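Local coordinates for protein pullulanase (Klebsiella oxytoca, PDB 2YOC) that hydrolyses alpha-1,6-glucosidic linkages in pullulan and related branched glucans as an endo-acting glycosyl hydrolase exported by a type 2 secretion system, at residues L340-R346 and E377-V381; F572-I576 and W653-I659; Y352-S356 and A599-D603; S284-Q288 and T365-A369. All coordinates share one frame. Residue numbers count along the deposited sequence, not the author numbering.

Contact 1: residues L340-R346 and E377-V381; sequences LKGAFYR and EYSQV. With SO4 (sulfate ion), chain O.
Residues 340-346 and 377-381 pair antiparallel, F344 opposite Q380 (non-hydrogen-bonded pair, CA-CA 4.4 Å) and Y345 opposite S379 (hydrogen-bonded pair, CA-CA 5.3 Å). Backbone bonds Y345 N to S379 O and V381 N to A343 O (both 2.8 Å) set the register. A type II turn, L340-A343, puts G342 at phi/psi 98/-10. V381 (chi1 t) points toward 340-346, CG2 3.9 Å from Y345 CD1 and CB 3.4 Å from L340 O. S379 CB sits over the face of the Y345 (p) ring, 3.7 Å from its centroid (CH-pi); Y345 OH bonds D366. On the other face Q380 (t,t) sets CG 4.2 Å from the F344 (m) ring centroid; NE2 bonds G342 O (3.1 Å) and O1 (3.2 Å) of a sulfate probably from the crystallisation liquor, OE1 S371 OG. R346 (m,t,m) stacks its guanidinium on Y378 (m), centres 4.0 Å apart; NH1 reaches E377 O (3.2 Å), NE pairs with E363. In this CBM48-type antiparallel sheet, 344-353 also pairs with 305-311 and 379-380 with 371-372.

Contact 2: residues F572-I576 and W653-I659; sequences FRTMI and WTTDYKI
The F572 ring is the bump that enters a hollow lined by W653, Y657 and I659, reaching it from helix 567-582 with chi1 t. Its CD1 lies 3.7 Å from Y657 CD1, its CZ 3.9 Å from W653 CZ3, and its CE1 4.3 Å from I659 CD1. The three rings form an aromatic cluster with oblique pairings: F572-Y657 centroids are 5.2 Å apart with planes at 69°, and F572-W653 centroids 5.7 Å apart at 41°. One turn on, I576 (m,m) fills the neighbouring recess, CD1 being 3.8 Å from I659 CD1 and CG2 3.8 Å from Y657 O. R573 (m,t,t) passes Y657, CG to CD1 4.0 Å, and clamps D656 O with both NE and NH2 (2.9 Å each); NH2 also bonds L384 O and NH1 bonds L389 O. The backbones come closest at R573-Y657, CA-CA 6.3 Å. The chain leaves helical phi/psi at K658 (56/51), and I659 N bonds W653 O at 3.1 Å, bringing I659 back toward the hollow. Such helix-to-helix-end packing fits the outer layer of a (beta/alpha)8 barrel: I576 and I659 both rest on V587 of barrel strand 586-591, while W653 touches F662 of strand 661-664.

Contact 3: residues Y352-S356 and A599-D603; sequences YHPQS and AGPTD
A CH-pi contact dominates this junction between the end of strand 344-353 and the loop 599-603. P601, with its ring puckered C-gamma endo, sits flat over H353: CD lies 3.8 Å from the imidazole centroid and only 9° off the ring normal, and CB comes within 3.5 Å of H353 CD2. H353 adopts chi1 t (-157°) with chi2 -54°, which presents the ring face to the proline.

Van der Waals contacts come next. S356 (chi1 p) sets OG 3.7 Å from P601 CG, and Q355 CD lies 4.0 Å from P601 CD. Q355 (t,t) extends OE1 to 3.2 Å from G600 CA. G600 has phi/psi 88/162; an ideal CB there would clash with A599 O and lie 3.1 Å from Q355 OE1. In register, CA atoms are 6.8 Å apart for H353-P601 and 6.5 Å for Q355-G600.

Polar bonds act within the first segment or lead outside the pair. Q355 N donates to H353 ND1 (3.2 Å), fixing the ring as residues 354-356 take helical phi/psi. S356 OG is hydrogen-bonded to E360 OE2. D609 accepts from G600 N and, weakly, from H353 NE2.

This is an interdomain contact: the hairpin of strands 344-353 and 358-364 in the CBM48-type domain meets a loop, between strand 595-596 and helix 608-611, of the part holding the (beta/alpha)8 barrel. P601 also packs on E360 and Y362 of strand 358-364.

Contact 4: residues S284-Q288 and T365-A369; sequences SYGAQ and TDPYA. With SO4 (sulfate ion), chain S.
A CB methylene set almost exactly on the axis of an aromatic ring marks this contact: Y285 CB lies 3.5 Å from the Y368 ring centroid, 4° off its normal, a CH-pi contact. The two rings themselves meet obliquely, with centroids 5.6 Å apart and planes at 47°. Y285 takes chi1 m (-58°) and Y368 chi1 -86°. G286 follows at phi/psi 111/-161, its CA 4.7 Å from Y368 CA. An ideal CB on G286 would fall 3.2 Å from Y368 O and press on Y285 O, so the close approach depends on the missing side chain. The segment 365-369 presents Y368 through a type I turn, D366-A369, closed by A369 N to D366 O (3.1 Å). D366 (chi1 t) builds an Asx turn inside it, OD1 accepting from Y368 N at 3.0 Å. Its OD2 accepts from Y345 OH and Y347 OH. In the CBM48-type beta domain this turn, after strand 358-364, is packed against the start of edge strand 286-290. S284 OG lies 3.2 Å from O1 of a sulfate, probably from the crystallisation liquor; a hydrogen bond there is not settled. Y285 OH bonds A280 O, whereas Y368 OH bonds D648 on helix 640-655, a helix that Y285 and P367 also touch.

How the contacts relate
Contacts 1, 3 and 4 all involve the CBM48-type sheet, whereas contact 2 lies 19 to 35 Å from them, centre to centre, among the helices around the (beta/alpha)8 barrel. Contacts 1 and 4 adjoin (centres 10 Å apart): Y345 OH and S379 OG each lie 2.7 Å from D366, at OD2 and N respectively. Contacts 1 and 3 share strand 344-353, using its opposite ends. Contact 4 reaches helix 640-655, whose end enters contact 2. Contact 1, partly buried, relies on backbone bonding and polar side chains; buried contact 2 combines aromatic filling with the R573 bonds to D656 O. Contacts 3 and 4, also largely buried, are smaller (about 200 Å² each), resting on CH-pi and van der Waals packing without hydrogen bonds between their segments.

Contact 1: residues L340-R346 and E377-V381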
loop_
_atom_site.group_PDB
_atom_site.type_symbol
_atom_site.label_atom_id
_atom_site.label_comp_id
_atom_site.label_asym_id
_atom_site.label_seq_id
_atom_site.Cartn_x
_atom_site.Cartn_y
_atom_site.Cartn_z
ATOM N N LEU B 340 38.112 -45.329 -39.088
ATOM C CA LEU B 340 38.015 -43.880 -39.048
ATOM C C LEU B 340 38.191 -43.263 -37.662
ATOM O O LEU B 340 38.251 -42.037 -37.554
ATOM C CB LEU B 340 36.729 -43.398 -39.741
ATOM C CG LEU B 340 36.572 -43.828 -41.198
ATOM C CD1 LEU B 340 35.149 -43.753 -41.634
ATOM C CD2 LEU B 340 37.426 -43.004 -42.114
ATOM N N LYS B 341 38.314 -44.073 -36.604
ATOM C CA LYS B 341 38.533 -43.505 -35.260
ATOM C C LYS B 341 39.775 -42.589 -35.292
ATOM O O LYS B 341 40.881 -43.053 -35.613
ATOM C CB LYS B 341 38.698 -44.617 -34.208
ATOM C CG LYS B 341 39.028 -44.161 -32.792
ATOM C CD LYS B 341 39.455 -45.353 -31.919
ATOM C CE LYS B 341 39.464 -45.099 -30.420
ATOM N NZ LYS B 341 40.363 -46.070 -29.713
ATOM N N GLY B 342 39.556 -41.297 -35.021
ATOM C CA GLY B 342 40.623 -40.300 -35.004
ATOM C C GLY B 342 40.771 -39.489 -36.275
ATOM O O GLY B 342 41.517 -38.505 -36.288
ATOM N N ALA B 343 40.076 -39.881 -37.351
ATOM C CA ALA B 343 40.146 -39.121 -38.597
ATOM C C ALA B 343 39.469 -37.754 -38.446
ATOM O O ALA B 343 38.516 -37.582 -37.656
ATOM C CB ALA B 343 39.501 -39.884 -39.750
ATOM N N PHE B 344 39.994 -36.781 -39.212
ATOM C CA PHE B 344 39.475 -35.432 -39.254
ATOM C C PHE B 344 38.438 -35.357 -40.349
ATOM O O PHE B 344 38.502 -36.119 -41.313
ATOM C CB PHE B 344 40.603 -34.414 -39.438
ATOM C CG PHE B 344 41.484 -34.285 -38.220
ATOM C CD1 PHE B 344 41.044 -33.599 -37.092
ATOM C CD2 PHE B 344 42.764 -34.820 -38.211
ATOM C CE1 PHE B 344 41.861 -33.477 -35.970
ATOM C CE2 PHE B 344 43.595 -34.669 -37.102
ATOM C CZ PHE B 344 43.131 -34.017 -35.981
ATOM N N TYR B 345 37.452 -34.482 -40.185
ATOM C CA TYR B 345 36.383 -34.364 -41.162
ATOM C C TYR B 345 35.675 -33.043 -41.073
ATOM O O TYR B 345 35.718 -32.346 -40.041
ATOM C CB TYR B 345 35.356 -35.526 -41.007
ATOM C CG TYR B 345 34.455 -35.409 -39.801
ATOM C CD1 TYR B 345 34.920 -35.720 -38.529
ATOM C CD2 TYR B 345 33.120 -35.015 -39.934
ATOM C CE1 TYR B 345 34.091 -35.619 -37.414
ATOM C CE2 TYR B 345 32.286 -34.886 -38.823
ATOM C CZ TYR B 345 32.779 -35.179 -37.563
ATOM O OH TYR B 345 31.975 -35.037 -36.452
ATOM N N ARG B 346 34.952 -32.747 -42.150
ATOM C CA ARG B 346 34.062 -31.614 -42.300
ATOM C C ARG B 346 32.988 -32.072 -43.275
ATOM O O ARG B 346 33.217 -33.012 -44.041
ATOM C CB ARG B 346 34.815 -30.412 -42.880
ATOM C CG ARG B 346 35.811 -29.783 -41.923
ATOM C CD ARG B 346 36.197 -28.407 -42.357
ATOM N NE ARG B 346 36.914 -28.420 -43.628
ATOM C CZ ARG B 346 38.058 -27.789 -43.838
ATOM N NH1 ARG B 346 38.636 -27.105 -42.859
ATOM N NH2 ARG B 346 38.626 -27.821 -45.034
ATOM N N GLU B 377 39.281 -25.956 -36.642
ATOM C CA GLU B 377 39.209 -25.930 -38.109
ATOM C C GLU B 377 38.565 -27.179 -38.688
ATOM O O GLU B 377 37.891 -27.090 -39.723
ATOM C CB GLU B 377 40.587 -25.727 -38.743
ATOM C CG GLU B 377 41.238 -24.401 -38.407
ATOM C CD GLU B 377 42.652 -24.252 -38.935
ATOM O OE1 GLU B 377 43.245 -25.277 -39.347
ATOM O OE2 GLU B 377 43.172 -23.112 -38.924
ATOM N N TYR B 378 38.813 -28.347 -38.053
ATOM C CA TYR B 378 38.277 -29.644 -38.481
ATOM C C TYR B 378 37.706 -30.391 -37.289
ATOM O O TYR B 378 38.295 -30.379 -36.196
ATOM C CB TYR B 378 39.363 -30.531 -39.123
ATOM C CG TYR B 378 40.089 -29.934 -40.307
ATOM C CD1 TYR B 378 41.156 -29.055 -40.125
ATOM C CD2 TYR B 378 39.784 -30.327 -41.608
ATOM C CE1 TYR B 378 41.846 -28.520 -41.211
ATOM C CE2 TYR B 378 40.506 -29.845 -42.699
ATOM C CZ TYR B 378 41.529 -28.930 -42.500
ATOM O OH TYR B 378 42.218 -28.416 -43.582
ATOM N N SER B 379 36.582 -31.094 -37.513
ATOM C CA SER B 379 35.999 -31.957 -36.484
ATOM C C SER B 379 36.833 -33.275 -36.500
ATOM O O SER B 379 37.444 -33.609 -37.522
ATOM C CB SER B 379 34.540 -32.263 -36.801
ATOM O OG SER B 379 33.744 -31.111 -36.992
ATOM N N GLN B 380 36.883 -33.986 -35.376
ATOM C CA GLN B 380 37.579 -35.258 -35.283
ATOM C C GLN B 380 36.610 -36.371 -34.874
ATOM O O GLN B 380 35.768 -36.154 -34.004
ATOM C CB GLN B 380 38.702 -35.165 -34.249
ATOM C CG GLN B 380 39.800 -36.197 -34.482
ATOM C CD GLN B 380 40.820 -36.235 -33.376
ATOM O OE1 GLN B 380 40.696 -35.563 -32.338
ATOM N NE2 GLN B 380 41.825 -37.067 -33.554
ATOM N N VAL B 381 36.734 -37.560 -35.481
ATOM C CA VAL B 381 35.938 -38.735 -35.105
ATOM C C VAL B 381 36.521 -39.199 -33.769
ATOM O O VAL B 381 37.727 -39.423 -33.674
ATOM C CB VAL B 381 35.976 -39.880 -36.163
ATOM C CG1 VAL B 381 35.342 -41.151 -35.609
ATOM C CG2 VAL B 381 35.302 -39.464 -37.464
HETATM S S SO4 O . 45.027 -38.088 -31.168
HETATM O O1 SO4 O . 44.581 -36.896 -31.928
HETATM O O2 SO4 O . 43.855 -38.926 -30.850
HETATM O O3 SO4 O . 45.651 -37.665 -29.883
HETATM O O4 SO4 O . 46.001 -38.872 -31.958
#

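Contact 2: residues F572-I576 and W653-I659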
loop_
_atom_site.group_PDB
_atom_site.type_symbol
_atom_site.label_atom_id
_atom_site.label_comp_id
_atom_site.label_asym_id
_atom_site.label_seq_id
_atom_site.Cartn_x
_atom_site.Cartn_y
_atom_site.Cartn_z
ATOM N N PHE B 572 40.981 -32.351 -19.597
ATOM C CA PHE B 572 39.766 -31.817 -18.965
ATOM C C PHE B 572 39.296 -32.806 -17.892
ATOM O O PHE B 572 39.122 -32.419 -16.741
ATOM C CB PHE B 572 38.673 -31.653 -20.014
ATOM C CG PHE B 572 37.450 -30.920 -19.552
ATOM C CD1 PHE B 572 36.520 -31.537 -18.728
ATOM C CD2 PHE B 572 37.187 -29.639 -19.994
ATOM C CE1 PHE B 572 35.367 -30.864 -18.325
ATOM C CE2 PHE B 572 36.018 -28.984 -19.619
ATOM C CZ PHE B 572 35.122 -29.593 -18.775
ATOM N N ARG B 573 39.112 -34.093 -18.273
ATOM C CA ARG B 573 38.725 -35.173 -17.371
ATOM C C ARG B 573 39.693 -35.246 -16.191
ATOM O O ARG B 573 39.249 -35.255 -15.043
ATOM C CB ARG B 573 38.646 -36.499 -18.124
ATOM C CG ARG B 573 37.340 -36.658 -18.878
ATOM C CD ARG B 573 37.364 -37.883 -19.764
ATOM N NE ARG B 573 36.026 -38.315 -20.172
ATOM C CZ ARG B 573 35.799 -39.222 -21.109
ATOM N NH1 ARG B 573 36.813 -39.794 -21.744
ATOM N NH2 ARG B 573 34.558 -39.557 -21.430
ATOM N N THR B 574 41.008 -35.162 -16.471
ATOM C CA THR B 574 42.035 -35.129 -15.443
ATOM C C THR B 574 41.768 -34.005 -14.455
ATOM O O THR B 574 41.872 -34.240 -13.251
ATOM C CB THR B 574 43.429 -35.057 -16.031
ATOM O OG1 THR B 574 43.596 -36.111 -17.001
ATOM C CG2 THR B 574 44.504 -35.139 -14.938
HETATM N N MSE B 575 41.381 -32.801 -14.951
HETATM C CA MSE B 575 41.038 -31.681 -14.068
HETATM C C MSE B 575 39.798 -32.027 -13.228
HETATM O O MSE B 575 39.816 -31.766 -12.021
HETATM C CB MSE B 575 40.809 -30.405 -14.851
HETATM C CG MSE B 575 40.449 -29.237 -13.974
HETATM SE SE MSE B 575 39.708 -27.783 -15.003
HETATM C CE MSE B 575 38.274 -28.846 -16.000
ATOM N N ILE B 576 38.757 -32.657 -13.840
ATOM C CA ILE B 576 37.566 -33.042 -13.101
ATOM C C ILE B 576 37.946 -33.998 -11.973
ATOM O O ILE B 576 37.605 -33.732 -10.813
ATOM C CB ILE B 576 36.398 -33.568 -13.998
ATOM C CG1 ILE B 576 35.961 -32.535 -15.090
ATOM C CG2 ILE B 576 35.212 -34.050 -13.152
ATOM C CD1 ILE B 576 35.343 -31.172 -14.571
ATOM N N TRP B 653 28.223 -33.701 -21.437
ATOM C CA TRP B 653 28.916 -33.118 -20.287
ATOM C C TRP B 653 28.507 -33.842 -19.007
ATOM O O TRP B 653 29.346 -34.056 -18.124
ATOM C CB TRP B 653 28.667 -31.613 -20.175
ATOM C CG TRP B 653 29.102 -30.816 -21.375
ATOM C CD1 TRP B 653 28.295 -30.209 -22.294
ATOM C CD2 TRP B 653 30.454 -30.536 -21.782
ATOM N NE1 TRP B 653 29.060 -29.518 -23.213
ATOM C CE2 TRP B 653 30.387 -29.712 -22.927
ATOM C CE3 TRP B 653 31.718 -30.876 -21.269
ATOM C CZ2 TRP B 653 31.536 -29.240 -23.572
ATOM C CZ3 TRP B 653 32.856 -30.375 -21.890
ATOM C CH2 TRP B 653 32.759 -29.589 -23.036
ATOM N N THR B 654 27.238 -34.294 -18.951
ATOM C CA THR B 654 26.711 -35.049 -17.821
ATOM C C THR B 654 27.399 -36.401 -17.638
ATOM O O THR B 654 28.087 -36.527 -16.625
ATOM C CB THR B 654 25.187 -35.043 -17.782
ATOM O OG1 THR B 654 24.755 -33.697 -17.887
ATOM C CG2 THR B 654 24.641 -35.607 -16.503
ATOM N N THR B 655 27.271 -37.369 -18.593
ATOM C CA THR B 655 27.921 -38.687 -18.463
ATOM C C THR B 655 29.337 -38.854 -18.918
ATOM O O THR B 655 30.070 -39.645 -18.304
ATOM C CB THR B 655 27.092 -39.895 -18.910
ATOM O OG1 THR B 655 26.427 -39.643 -20.143
ATOM C CG2 THR B 655 26.180 -40.395 -17.819
ATOM N N ASP B 656 29.734 -38.194 -19.995
ATOM C CA ASP B 656 31.099 -38.398 -20.448
ATOM C C ASP B 656 32.099 -37.525 -19.684
ATOM O O ASP B 656 33.224 -37.951 -19.414
ATOM C CB ASP B 656 31.173 -38.283 -21.965
ATOM C CG ASP B 656 30.175 -39.227 -22.648
ATOM O OD1 ASP B 656 30.190 -40.451 -22.338
ATOM O OD2 ASP B 656 29.383 -38.749 -23.490
ATOM N N TYR B 657 31.640 -36.358 -19.232
ATOM C CA TYR B 657 32.485 -35.430 -18.477
ATOM C C TYR B 657 32.250 -35.380 -16.984
ATOM O O TYR B 657 33.074 -34.812 -16.254
ATOM C CB TYR B 657 32.509 -34.049 -19.119
ATOM C CG TYR B 657 33.249 -34.110 -20.431
ATOM C CD1 TYR B 657 34.637 -34.193 -20.465
ATOM C CD2 TYR B 657 32.562 -34.171 -21.639
ATOM C CE1 TYR B 657 35.326 -34.221 -21.672
ATOM C CE2 TYR B 657 33.242 -34.230 -22.852
ATOM C CZ TYR B 657 34.625 -34.239 -22.864
ATOM O OH TYR B 657 35.305 -34.258 -24.058
ATOM N N LYS B 658 31.157 -36.032 -16.516
ATOM C CA LYS B 658 30.836 -36.145 -15.099
ATOM C C LYS B 658 30.726 -34.779 -14.415
ATOM O O LYS B 658 31.368 -34.520 -13.386
ATOM C CB LYS B 658 31.800 -37.127 -14.392
ATOM C CG LYS B 658 31.546 -38.575 -14.792
ATOM C CD LYS B 658 32.439 -39.561 -14.076
ATOM C CE LYS B 658 32.003 -40.944 -14.483
ATOM N NZ LYS B 658 32.561 -42.001 -13.615
ATOM N N ILE B 659 29.913 -33.897 -15.030
ATOM C CA ILE B 659 29.620 -32.553 -14.519
ATOM C C ILE B 659 28.399 -32.706 -13.575
ATOM O O ILE B 659 27.499 -33.533 -13.858
ATOM C CB ILE B 659 29.397 -31.592 -15.719
ATOM C CG1 ILE B 659 30.703 -31.409 -16.528
ATOM C CG2 ILE B 659 28.795 -30.255 -15.312
ATOM C CD1 ILE B 659 31.873 -30.521 -15.893
#

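Contact 3: residues Y352-S356 and A599-D603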
loop_
_atom_site.group_PDB
_atom_site.type_symbol
_atom_site.label_atom_id
_atom_site.label_comp_id
_atom_site.label_asym_id
_atom_site.label_seq_id
_atom_site.Cartn_x
_atom_site.Cartn_y
_atom_site.Cartn_z
ATOM N N TYR B 352 21.242 -23.338 -50.140
ATOM C CA TYR B 352 20.807 -21.989 -50.362
ATOM C C TYR B 352 20.792 -21.235 -49.020
ATOM O O TYR B 352 20.137 -21.677 -48.070
ATOM C CB TYR B 352 19.415 -21.977 -51.025
ATOM C CG TYR B 352 18.746 -20.623 -50.948
ATOM C CD1 TYR B 352 19.145 -19.579 -51.774
ATOM C CD2 TYR B 352 17.770 -20.358 -49.992
ATOM C CE1 TYR B 352 18.545 -18.324 -51.698
ATOM C CE2 TYR B 352 17.179 -19.097 -49.888
ATOM C CZ TYR B 352 17.568 -18.080 -50.743
ATOM O OH TYR B 352 16.981 -16.834 -50.629
ATOM N N HIS B 353 21.501 -20.092 -48.946
ATOM C CA HIS B 353 21.513 -19.252 -47.745
ATOM C C HIS B 353 20.705 -18.003 -48.042
ATOM O O HIS B 353 21.103 -17.231 -48.915
ATOM C CB HIS B 353 22.941 -18.862 -47.321
ATOM C CG HIS B 353 23.023 -18.514 -45.877
ATOM N ND1 HIS B 353 22.189 -17.557 -45.316
ATOM C CD2 HIS B 353 23.777 -19.061 -44.900
ATOM C CE1 HIS B 353 22.475 -17.541 -44.024
ATOM N NE2 HIS B 353 23.432 -18.421 -43.725
ATOM N N PRO B 354 19.596 -17.745 -47.316
ATOM C CA PRO B 354 18.788 -16.551 -47.612
ATOM C C PRO B 354 19.461 -15.199 -47.375
ATOM O O PRO B 354 19.038 -14.216 -47.987
ATOM C CB PRO B 354 17.538 -16.746 -46.758
ATOM C CG PRO B 354 17.531 -18.203 -46.388
ATOM C CD PRO B 354 18.971 -18.546 -46.249
ATOM N N GLN B 355 20.523 -15.152 -46.546
ATOM C CA GLN B 355 21.282 -13.924 -46.300
ATOM C C GLN B 355 22.016 -13.455 -47.567
ATOM O O GLN B 355 22.037 -12.256 -47.844
ATOM C CB GLN B 355 22.283 -14.096 -45.157
ATOM C CG GLN B 355 22.761 -12.773 -44.586
ATOM C CD GLN B 355 23.770 -12.972 -43.501
ATOM O OE1 GLN B 355 23.535 -13.704 -42.528
ATOM N NE2 GLN B 355 24.895 -12.283 -43.610
ATOM N N SER B 356 22.622 -14.399 -48.316
ATOM C CA SER B 356 23.366 -14.146 -49.542
ATOM C C SER B 356 22.499 -14.378 -50.800
ATOM O O SER B 356 22.900 -14.032 -51.924
ATOM C CB SER B 356 24.602 -15.037 -49.581
ATOM O OG SER B 356 24.231 -16.405 -49.550
ATOM N N ALA B 599 26.888 -15.983 -37.323
ATOM C CA ALA B 599 25.924 -16.533 -38.272
ATOM C C ALA B 599 26.331 -16.059 -39.675
ATOM O O ALA B 599 27.393 -15.452 -39.828
ATOM C CB ALA B 599 24.520 -16.071 -37.922
ATOM N N GLY B 600 25.519 -16.352 -40.688
ATOM C CA GLY B 600 25.818 -15.943 -42.060
ATOM C C GLY B 600 26.675 -16.940 -42.805
ATOM O O GLY B 600 27.319 -17.796 -42.188
ATOM N N PRO B 601 26.715 -16.867 -44.146
ATOM C CA PRO B 601 27.487 -17.866 -44.903
ATOM C C PRO B 601 28.991 -17.602 -44.995
ATOM O O PRO B 601 29.707 -18.380 -45.648
ATOM C CB PRO B 601 26.811 -17.870 -46.271
ATOM C CG PRO B 601 26.283 -16.517 -46.418
ATOM C CD PRO B 601 26.013 -15.938 -45.047
ATOM N N THR B 602 29.490 -16.525 -44.339
ATOM C CA THR B 602 30.915 -16.211 -44.462
ATOM C C THR B 602 31.743 -16.326 -43.219
ATOM O O THR B 602 32.885 -16.808 -43.314
ATOM C CB THR B 602 31.158 -14.942 -45.270
ATOM O OG1 THR B 602 30.490 -13.845 -44.642
ATOM C CG2 THR B 602 30.691 -15.080 -46.706
ATOM N N ASP B 603 31.201 -15.898 -42.056
ATOM C CA ASP B 603 31.991 -15.964 -40.820
ATOM C C ASP B 603 32.574 -17.335 -40.568
ATOM O O ASP B 603 31.875 -18.358 -40.649
ATOM C CB ASP B 603 31.217 -15.565 -39.566
ATOM C CG ASP B 603 31.222 -14.116 -39.186
ATOM O OD1 ASP B 603 30.409 -13.363 -39.756
ATOM O OD2 ASP B 603 31.969 -13.748 -38.226
#

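Contact 4: residues S284-Q288 and T365-A369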
loop_
_atom_site.group_PDB
_atom_site.type_symbol
_atom_site.label_atom_id
_atom_site.label_comp_id
_atom_site.label_asym_id
_atom_site.label_seq_id
_atom_site.Cartn_x
_atom_site.Cartn_y
_atom_site.Cartn_z
ATOM N N SER B 284 20.182 -39.753 -34.040
ATOM C CA SER B 284 21.393 -39.376 -33.321
ATOM C C SER B 284 22.361 -38.682 -34.235
ATOM O O SER B 284 22.527 -39.058 -35.408
ATOM C CB SER B 284 21.998 -40.572 -32.608
ATOM O OG SER B 284 21.335 -40.702 -31.357
ATOM N N TYR B 285 22.943 -37.612 -33.730
ATOM C CA TYR B 285 23.807 -36.795 -34.567
ATOM C C TYR B 285 25.283 -36.770 -34.184
ATOM O O TYR B 285 25.646 -37.085 -33.033
ATOM C CB TYR B 285 23.188 -35.397 -34.795
ATOM C CG TYR B 285 21.810 -35.469 -35.424
ATOM C CD1 TYR B 285 20.672 -35.624 -34.642
ATOM C CD2 TYR B 285 21.649 -35.427 -36.806
ATOM C CE1 TYR B 285 19.403 -35.722 -35.216
ATOM C CE2 TYR B 285 20.379 -35.521 -37.393
ATOM C CZ TYR B 285 19.257 -35.640 -36.587
ATOM O OH TYR B 285 18.003 -35.742 -37.124
ATOM N N GLY B 286 26.106 -36.458 -35.186
ATOM C CA GLY B 286 27.551 -36.391 -35.059
ATOM C C GLY B 286 28.214 -37.516 -35.819
ATOM O O GLY B 286 27.612 -38.094 -36.730
ATOM N N ALA B 287 29.481 -37.805 -35.464
ATOM C CA ALA B 287 30.271 -38.887 -36.027
ATOM C C ALA B 287 30.250 -39.962 -34.945
ATOM O O ALA B 287 31.157 -40.081 -34.124
ATOM C CB ALA B 287 31.679 -38.415 -36.319
ATOM N N GLN B 288 29.127 -40.673 -34.904
ATOM C CA GLN B 288 28.802 -41.710 -33.953
ATOM C C GLN B 288 29.616 -42.983 -34.180
ATOM O O GLN B 288 29.214 -43.865 -34.943
ATOM C CB GLN B 288 27.280 -42.002 -34.003
ATOM C CG GLN B 288 26.389 -40.871 -33.550
ATOM C CD GLN B 288 25.237 -40.743 -34.503
ATOM O OE1 GLN B 288 24.209 -41.415 -34.357
ATOM N NE2 GLN B 288 25.408 -39.933 -35.551
ATOM N N THR B 365 32.355 -27.560 -40.058
ATOM C CA THR B 365 32.624 -28.514 -38.979
ATOM C C THR B 365 31.275 -29.025 -38.431
ATOM O O THR B 365 30.234 -28.427 -38.713
ATOM C CB THR B 365 33.515 -27.891 -37.885
ATOM O OG1 THR B 365 33.085 -26.557 -37.583
ATOM C CG2 THR B 365 34.976 -27.909 -38.257
ATOM N N ASP B 366 31.283 -30.126 -37.676
ATOM C CA ASP B 366 30.055 -30.701 -37.134
ATOM C C ASP B 366 29.556 -29.885 -35.942
ATOM O O ASP B 366 30.343 -29.651 -35.018
ATOM C CB ASP B 366 30.336 -32.137 -36.651
ATOM C CG ASP B 366 29.177 -33.118 -36.693
ATOM O OD1 ASP B 366 28.037 -32.721 -36.344
ATOM O OD2 ASP B 366 29.413 -34.285 -37.034
ATOM N N PRO B 367 28.256 -29.521 -35.870
ATOM C CA PRO B 367 27.760 -28.875 -34.639
ATOM C C PRO B 367 27.789 -29.861 -33.451
ATOM O O PRO B 367 27.871 -29.465 -32.286
ATOM C CB PRO B 367 26.310 -28.507 -34.971
ATOM C CG PRO B 367 26.057 -28.939 -36.345
ATOM C CD PRO B 367 27.173 -29.782 -36.836
ATOM N N TYR B 368 27.709 -31.160 -33.774
ATOM C CA TYR B 368 27.743 -32.283 -32.855
ATOM C C TYR B 368 29.161 -32.843 -32.675
ATOM O O TYR B 368 29.307 -33.949 -32.144
ATOM C CB TYR B 368 26.776 -33.368 -33.344
ATOM C CG TYR B 368 25.358 -33.171 -32.871
ATOM C CD1 TYR B 368 24.534 -32.212 -33.452
ATOM C CD2 TYR B 368 24.834 -33.948 -31.842
ATOM C CE1 TYR B 368 23.213 -32.038 -33.030
ATOM C CE2 TYR B 368 23.525 -33.774 -31.397
ATOM C CZ TYR B 368 22.716 -32.809 -31.986
ATOM O OH TYR B 368 21.414 -32.650 -31.550
ATOM N N ALA B 369 30.203 -32.084 -33.102
ATOM C CA ALA B 369 31.616 -32.482 -32.948
ATOM C C ALA B 369 31.897 -32.722 -31.481
ATOM O O ALA B 369 31.383 -31.973 -30.640
ATOM C CB ALA B 369 32.543 -31.379 -33.460
HETATM S S SO4 S . 20.404 -44.521 -31.429
HETATM O O1 SO4 S . 20.223 -43.475 -32.459
HETATM O O2 SO4 S . 20.108 -45.849 -32.016
HETATM O O3 SO4 S . 19.497 -44.244 -30.307
HETATM O O4 SO4 S . 21.789 -44.507 -30.946
#